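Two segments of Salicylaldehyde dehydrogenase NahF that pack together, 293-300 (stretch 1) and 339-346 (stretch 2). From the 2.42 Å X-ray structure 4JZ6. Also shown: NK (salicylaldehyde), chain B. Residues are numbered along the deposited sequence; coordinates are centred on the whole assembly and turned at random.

Stretch 1 293-300: SFLFQGQI
Stretch 2 339-346: CIIGPMVS

Stretch 1 leaves a helix and coils into a tight turn, while stretch 2 runs past it as an irregular, mostly extended loop. Ser293 and Phe294 are helical. Leu295 (phi/psi -64/132) is the first to leave helical values. Phe296, Gln297 and Gly298 then all take positive phi, at 52/38, 60/34 and 58/27. Three backbone hydrogen bonds hold this turn: Gln297 N to Phe294 O at 3.2 Å, Gly298 N to Leu295 O at 3.1 Å, and Gln299 N to Phe296 O at 3.0 Å. Positive phi by itself favours glycine at 298, and an ideal CB there would lie 3.1 Å from Ser293 O. The closest CA pair across the contact is Gln297 and Ile341, 5.0 Å apart. The two stretches run the same general way, so that Phe294 meets Ile340 and Ile341, and Gln299 meets Met344 and Val345. The two stretches bury 371 Å² in all.

Cys339 (-76/124, chi1 m) makes no contact. Ile340 (-88/-46, rotamer mm) points its CB sideways. Its carbonyl takes part through a water: water 1 donates to Ile340 O at 2.6 Å and accepts from Phe296 N at 2.8 Å. Phe296 N and Ile340 O are 4.4 Å apart, so the water bridges a gap too wide for a direct bond.

Ile341 (-102/92, mm) also starts sideways, but its end comes nearer to stretch 1. Its CD1 packs 3.6 Å from Phe294 CB, an apolar contact, and lies oblique to the Phe294 ring. Phe294 has chi1 m and chi2 -65°; its CB points toward stretch 2 and the ring leads away. Gln297 CG approaches the other side-chain branch, 4.1 Å from Ile341 CG2.

Gly342 (-78/-179) sits against the Gln297 side chain. Gln297 has chi1 m, chi2 98° between wells and chi3 -122°; its CB points sideways, but its end comes nearer to stretch 2. Its CG lies 2.9 Å from Gly342 O, and its OE1 is 3.0 Å from Gly342 N. The absence of a side chain matters here, because an ideal CB on Gly342 would fall 2.8 Å from Gln297 OE1, a clash.

Pro343 (-73/153, C-gamma endo) turns its CB away and presents its carbonyl. Gln297 NE2 is 2.9 Å from Pro343 O, but the angle is poor and this is not a hydrogen bond. Water 2 accepts from Gln299 NE2 at 2.8 Å and lies 2.9 Å from Pro343 O. Gln299 NE2 is itself 4.2 Å from Pro343 O.

Met344 (-73/176, mtm) has a sideways CB, and the end of its side chain leads away. Its near part meets Gln299, with OE1 of Gln299 3.3 Å from Met344 CA and 3.4 Å from Met344 CB.

Val345 (-77/-31, chi1 p) makes a direct hydrogen bond across the contact. Val345 N donates to Gln299 OE1 at 3.0 Å; the 129° angle makes it weak. The CB of Gln299 (-98/31, chi1 m, chi2 t, chi3 133°) points toward stretch 2. Ser346 (-142/147, chi1 t) lies beyond the contact.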

# COMPACT_ATOMS: atom_id res chain seq x y z
N SER A 293 14.25 11.52 24.15
CA SER A 293 13.98 12.92 23.87
C SER A 293 15.15 13.63 23.20
O SER A 293 14.95 14.45 22.30
CB SER A 293 13.61 13.66 25.16
OG SER A 293 12.37 13.21 25.65
N PHE A 294 16.37 13.31 23.62
CA PHE A 294 17.50 14.14 23.26
C PHE A 294 18.61 13.47 22.47
O PHE A 294 19.64 14.08 22.20
CB PHE A 294 18.06 14.82 24.50
CG PHE A 294 17.06 15.65 25.21
CD1 PHE A 294 16.53 16.78 24.60
CD2 PHE A 294 16.62 15.30 26.47
CE1 PHE A 294 15.59 17.56 25.24
CE2 PHE A 294 15.68 16.07 27.12
CZ PHE A 294 15.16 17.21 26.51
N LEU A 295 18.41 12.21 22.09
CA LEU A 295 19.35 11.57 21.19
C LEU A 295 19.32 12.33 19.86
O LEU A 295 18.24 12.61 19.34
CB LEU A 295 19.01 10.10 21.01
CG LEU A 295 19.84 9.31 20.00
CD1 LEU A 295 21.31 9.38 20.35
CD2 LEU A 295 19.37 7.88 19.97
N PHE A 296 20.50 12.67 19.34
CA PHE A 296 20.63 13.42 18.08
C PHE A 296 19.77 14.69 18.07
O PHE A 296 19.18 15.05 17.06
CB PHE A 296 20.32 12.53 16.87
CG PHE A 296 20.62 13.16 15.54
CD1 PHE A 296 21.80 13.86 15.33
CD2 PHE A 296 19.71 13.07 14.49
CE1 PHE A 296 22.07 14.45 14.10
CE2 PHE A 296 19.98 13.65 13.26
CZ PHE A 296 21.17 14.34 13.07
N GLN A 297 19.71 15.36 19.23
CA GLN A 297 19.00 16.63 19.35
C GLN A 297 17.52 16.52 19.00
O GLN A 297 16.96 17.46 18.44
CB GLN A 297 19.62 17.68 18.43
CG GLN A 297 21.10 17.84 18.61
CD GLN A 297 21.93 17.09 17.59
OE1 GLN A 297 22.75 16.25 17.94
NE2 GLN A 297 21.72 17.39 16.31
N GLY A 298 16.89 15.39 19.31
CA GLY A 298 15.49 15.20 19.00
C GLY A 298 15.17 15.35 17.52
O GLY A 298 14.05 15.71 17.14
N GLN A 299 16.16 15.07 16.68
CA GLN A 299 15.97 15.14 15.24
C GLN A 299 15.69 13.76 14.66
O GLN A 299 16.04 13.47 13.51
CB GLN A 299 17.18 15.79 14.57
CG GLN A 299 17.30 17.26 14.85
CD GLN A 299 18.44 17.90 14.09
OE1 GLN A 299 18.27 18.97 13.48
NE2 GLN A 299 19.60 17.27 14.12
N ILE A 300 15.06 12.90 15.45
CA ILE A 300 14.67 11.59 14.98
C ILE A 300 13.16 11.61 14.83
O ILE A 300 12.48 12.21 15.67
CB ILE A 300 15.09 10.49 15.98
CG1 ILE A 300 16.51 10.76 16.48
CG2 ILE A 300 14.97 9.11 15.35
CD1 ILE A 300 17.01 9.75 17.49
N CYS A 339 29.26 15.41 23.00
CA CYS A 339 28.10 16.26 22.84
C CYS A 339 26.85 15.39 22.76
O CYS A 339 26.76 14.50 21.92
CB CYS A 339 28.22 17.11 21.58
SG CYS A 339 29.67 18.15 21.57
N ILE A 340 25.90 15.65 23.65
CA ILE A 340 24.61 14.98 23.56
C ILE A 340 23.71 15.82 22.65
O ILE A 340 23.06 15.30 21.74
CB ILE A 340 23.95 14.79 24.94
CG1 ILE A 340 24.93 14.10 25.90
CG2 ILE A 340 22.65 14.02 24.82
CD1 ILE A 340 25.43 12.77 25.40
N ILE A 341 23.71 17.12 22.90
CA ILE A 341 22.92 18.05 22.09
C ILE A 341 23.80 18.78 21.08
O ILE A 341 24.38 19.83 21.38
CB ILE A 341 22.20 19.09 22.98
CG1 ILE A 341 21.61 18.43 24.23
CG2 ILE A 341 21.11 19.81 22.18
CD1 ILE A 341 20.44 17.53 23.97
N GLY A 342 23.91 18.22 19.88
CA GLY A 342 24.64 18.88 18.81
C GLY A 342 23.82 19.98 18.18
O GLY A 342 22.71 20.26 18.62
N PRO A 343 24.37 20.65 17.16
CA PRO A 343 23.58 21.67 16.47
C PRO A 343 22.49 21.03 15.61
O PRO A 343 22.66 19.90 15.17
CB PRO A 343 24.61 22.39 15.59
CG PRO A 343 25.70 21.39 15.40
CD PRO A 343 25.77 20.61 16.68
N MET A 344 21.40 21.74 15.40
CA MET A 344 20.35 21.28 14.50
C MET A 344 20.82 21.41 13.06
O MET A 344 21.91 21.92 12.80
CB MET A 344 19.05 22.03 14.74
CG MET A 344 18.47 21.75 16.10
SD MET A 344 16.92 22.60 16.46
CE MET A 344 17.46 24.31 16.41
N VAL A 345 20.00 20.95 12.12
CA VAL A 345 20.45 20.78 10.74
C VAL A 345 20.54 22.07 9.94
O VAL A 345 21.39 22.21 9.05
CB VAL A 345 19.57 19.75 9.97
CG1 VAL A 345 18.17 20.31 9.73
CG2 VAL A 345 20.21 19.35 8.66
N SER A 346 19.68 23.03 10.25
CA SER A 346 19.52 24.21 9.42
C SER A 346 19.30 25.46 10.26
O SER A 346 18.68 25.39 11.31
CB SER A 346 18.34 24.01 8.46
OG SER A 346 18.09 25.16 7.68
OAH NK B . 13.07 8.62 12.76
CAD NK B . 13.98 8.46 11.97
CAA NK B . 14.72 7.18 12.07
CAC NK B . 14.05 5.96 12.10
CAG NK B . 14.79 4.78 12.21
CAI NK B . 16.17 4.83 12.30
CAE NK B . 16.83 6.04 12.28
CAB NK B . 16.10 7.23 12.17
OAF NK B . 16.71 8.46 12.15
O HOH W 1 22.99 12.91 20.66
O HOH W 2 21.78 18.52 12.81